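Dihydrodipicolinate synthase family protein (Sinorhizobium meliloti, PDB 4DNH) is of unknown function but has a TIM-barrel fold and is probably related to dihydrodipicolinate synthase. Local coordinates at residues Leu330-Gly335 / Ala367-Leu373. Sequence-based numbering, arbitrary orientation.
Sequences LAYLNG and ALADPEL
Asn334 reaches from the C-terminal end of helix 323-333 to the backbone that leads into helix 371-384, and its amide binds on both of its branches. The backbone N of Ala369 donates to OD1 of Asn334 over 3.0 Å; the approach is bent (146° at the hydrogen) and comes from above the carbonyl plane rather than in it. On the other branch, ND2 of Asn334 gives a weak bond to Ala367 O at 3.4 Å. CG lies anti to the carbonyl carbon (chi1 -72°), which swings the amide across to the 367-369 backbone. A water adds a second link: it accepts from the backbone N of Asp370, 3.0 Å from the water oxygen, and lies within hydrogen-bonding distance of Asn334 OD1 and Leu333 O.

Beside these polar contacts the packing is apolar. CD2 of Leu368 meets CD1 of Leu330 at 3.9 Å, the two side chains crossing at about a right angle, and the same methyl lies 4.2 Å from CD1 of Leu333. Ala362 of helix 352-364 packs on both Leu330 and Leu368, so the leucines form a small apolar cluster joining helix 323-333, helix 352-364 and the loop that leads into helix 371-384. Leu373, its CG anti to the backbone N (chi1 180°), sets CD2 4.0 Å from CA of Gly335. That glycine, with positive phi, is the C-prime residue of a Schellman motif ending the helix.

Without the amide, as with an alanine here in place of Asn334, the N-H of Ala369 would probably lose its acceptor and Ala367 O its weak donor. The chemistry thus implies that one asparagine side chain, serving as acceptor and donor, ties a helix terminus to the backbone of an incoming segment, while leucine methyls pack alongside.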
loop_
_atom_site.group_PDB
_atom_site.type_symbol
_atom_site.label_atom_id
_atom_site.label_comp_id
_atom_site.label_asym_id
_atom_site.label_seq_id
_atom_site.Cartn_x
_atom_site.Cartn_y
_atom_site.Cartn_z
ATOM N N LEU A 330 10.789 -1.185 8.867
ATOM C CA LEU A 330 10.405 -0.118 9.750
ATOM C C LEU A 330 9.442 -0.627 10.846
ATOM O O LEU A 330 9.605 -0.278 12.014
ATOM C CB LEU A 330 9.874 1.088 8.972
ATOM C CG LEU A 330 9.816 2.375 9.819
ATOM C CD1 LEU A 330 11.101 2.619 10.614
ATOM C CD2 LEU A 330 9.390 3.605 9.014
ATOM N N ALA A 331 8.476 -1.476 10.485
ATOM C CA ALA A 331 7.662 -2.148 11.500
ATOM C C ALA A 331 8.523 -2.839 12.561
ATOM O O ALA A 331 8.221 -2.745 13.750
ATOM C CB ALA A 331 6.696 -3.137 10.872
ATOM N N TYR A 332 9.581 -3.529 12.123
ATOM C CA TYR A 332 10.514 -4.243 13.014
ATOM C C TYR A 332 11.252 -3.295 13.937
ATOM O O TYR A 332 11.418 -3.580 15.123
ATOM C CB TYR A 332 11.528 -5.057 12.202
ATOM C CG TYR A 332 12.699 -5.614 12.998
ATOM C CD1 TYR A 332 12.518 -6.661 13.909
ATOM C CD2 TYR A 332 13.990 -5.105 12.828
ATOM C CE1 TYR A 332 13.581 -7.180 14.636
ATOM C CE2 TYR A 332 15.060 -5.613 13.544
ATOM C CZ TYR A 332 14.850 -6.658 14.442
ATOM O OH TYR A 332 15.910 -7.166 15.166
ATOM N N LEU A 333 11.700 -2.166 13.399
ATOM C CA LEU A 333 12.360 -1.156 14.229
ATOM C C LEU A 333 11.408 -0.594 15.273
ATOM O O LEU A 333 11.834 -0.234 16.361
ATOM C CB LEU A 333 12.936 -0.017 13.383
ATOM C CG LEU A 333 14.141 -0.345 12.502
ATOM C CD1 LEU A 333 14.451 0.867 11.633
ATOM C CD2 LEU A 333 15.349 -0.806 13.312
ATOM N N ASN A 334 10.124 -0.509 14.928
ATOM C CA ASN A 334 9.136 0.079 15.819
ATOM C C ASN A 334 8.516 -0.956 16.746
ATOM O O ASN A 334 7.579 -0.652 17.482
ATOM C CB ASN A 334 8.049 0.780 15.013
ATOM C CG ASN A 334 8.535 2.057 14.381
ATOM O OD1 ASN A 334 9.236 2.840 15.020
ATOM N ND2 ASN A 334 8.162 2.288 13.125
ATOM N N GLY A 335 9.034 -2.183 16.701
ATOM C CA GLY A 335 8.604 -3.239 17.622
ATOM C C GLY A 335 7.205 -3.774 17.380
ATOM O O GLY A 335 6.578 -4.273 18.289
ATOM N N ALA A 367 9.687 9.133 12.706
ATOM C CA ALA A 367 8.993 7.861 12.432
ATOM C C ALA A 367 9.495 6.669 13.250
ATOM O O ALA A 367 8.998 5.549 13.081
ATOM C CB ALA A 367 9.034 7.534 10.936
ATOM N N LEU A 368 10.472 6.889 14.122
ATOM C CA LEU A 368 10.861 5.866 15.105
ATOM C C LEU A 368 10.100 6.090 16.414
ATOM O O LEU A 368 10.483 6.945 17.222
ATOM C CB LEU A 368 12.371 5.896 15.363
ATOM C CG LEU A 368 13.305 5.704 14.171
ATOM C CD1 LEU A 368 14.742 5.871 14.630
ATOM C CD2 LEU A 368 13.095 4.337 13.518
ATOM N N ALA A 369 9.013 5.345 16.613
ATOM C CA ALA A 369 8.169 5.495 17.823
ATOM C C ALA A 369 8.984 5.352 19.106
ATOM O O ALA A 369 8.772 6.094 20.077
ATOM C CB ALA A 369 7.010 4.502 17.814
ATOM N N ASP A 370 9.933 4.416 19.086
ATOM C CA ASP A 370 10.791 4.141 20.238
ATOM C C ASP A 370 12.275 4.093 19.829
ATOM O O ASP A 370 12.791 3.023 19.484
ATOM C CB ASP A 370 10.355 2.831 20.902
ATOM C CG ASP A 370 10.974 2.629 22.269
ATOM O OD1 ASP A 370 11.621 3.564 22.794
ATOM O OD2 ASP A 370 10.801 1.524 22.825
ATOM N N PRO A 371 12.958 5.253 19.863
ATOM C CA PRO A 371 14.339 5.388 19.384
ATOM C C PRO A 371 15.338 4.434 20.027
ATOM O O PRO A 371 16.161 3.864 19.319
ATOM C CB PRO A 371 14.683 6.844 19.713
ATOM C CG PRO A 371 13.376 7.541 19.652
ATOM C CD PRO A 371 12.382 6.565 20.215
ATOM N N GLU A 372 15.262 4.247 21.339
ATOM C CA GLU A 372 16.143 3.293 22.024
ATOM C C GLU A 372 15.967 1.840 21.547
ATOM O O GLU A 372 16.949 1.148 21.280
ATOM C CB GLU A 372 15.997 3.413 23.538
ATOM C CG GLU A 372 16.806 4.574 24.105
ATOM C CD GLU A 372 16.425 4.947 25.526
ATOM O OE1 GLU A 372 15.779 4.129 26.221
ATOM O OE2 GLU A 372 16.778 6.070 25.948
ATOM N N LEU A 373 14.716 1.398 21.421
ATOM C CA LEU A 373 14.409 0.085 20.865
ATOM C C LEU A 373 14.842 -0.017 19.390
ATOM O O LEU A 373 15.496 -0.997 18.996
ATOM C CB LEU A 373 12.919 -0.234 21.020
ATOM C CG LEU A 373 12.406 -1.582 20.479
ATOM C CD1 LEU A 373 12.963 -2.783 21.254
ATOM C CD2 LEU A 373 10.883 -1.597 20.453
HETATM O O HOH W 1 11.217 2.562 17.033
#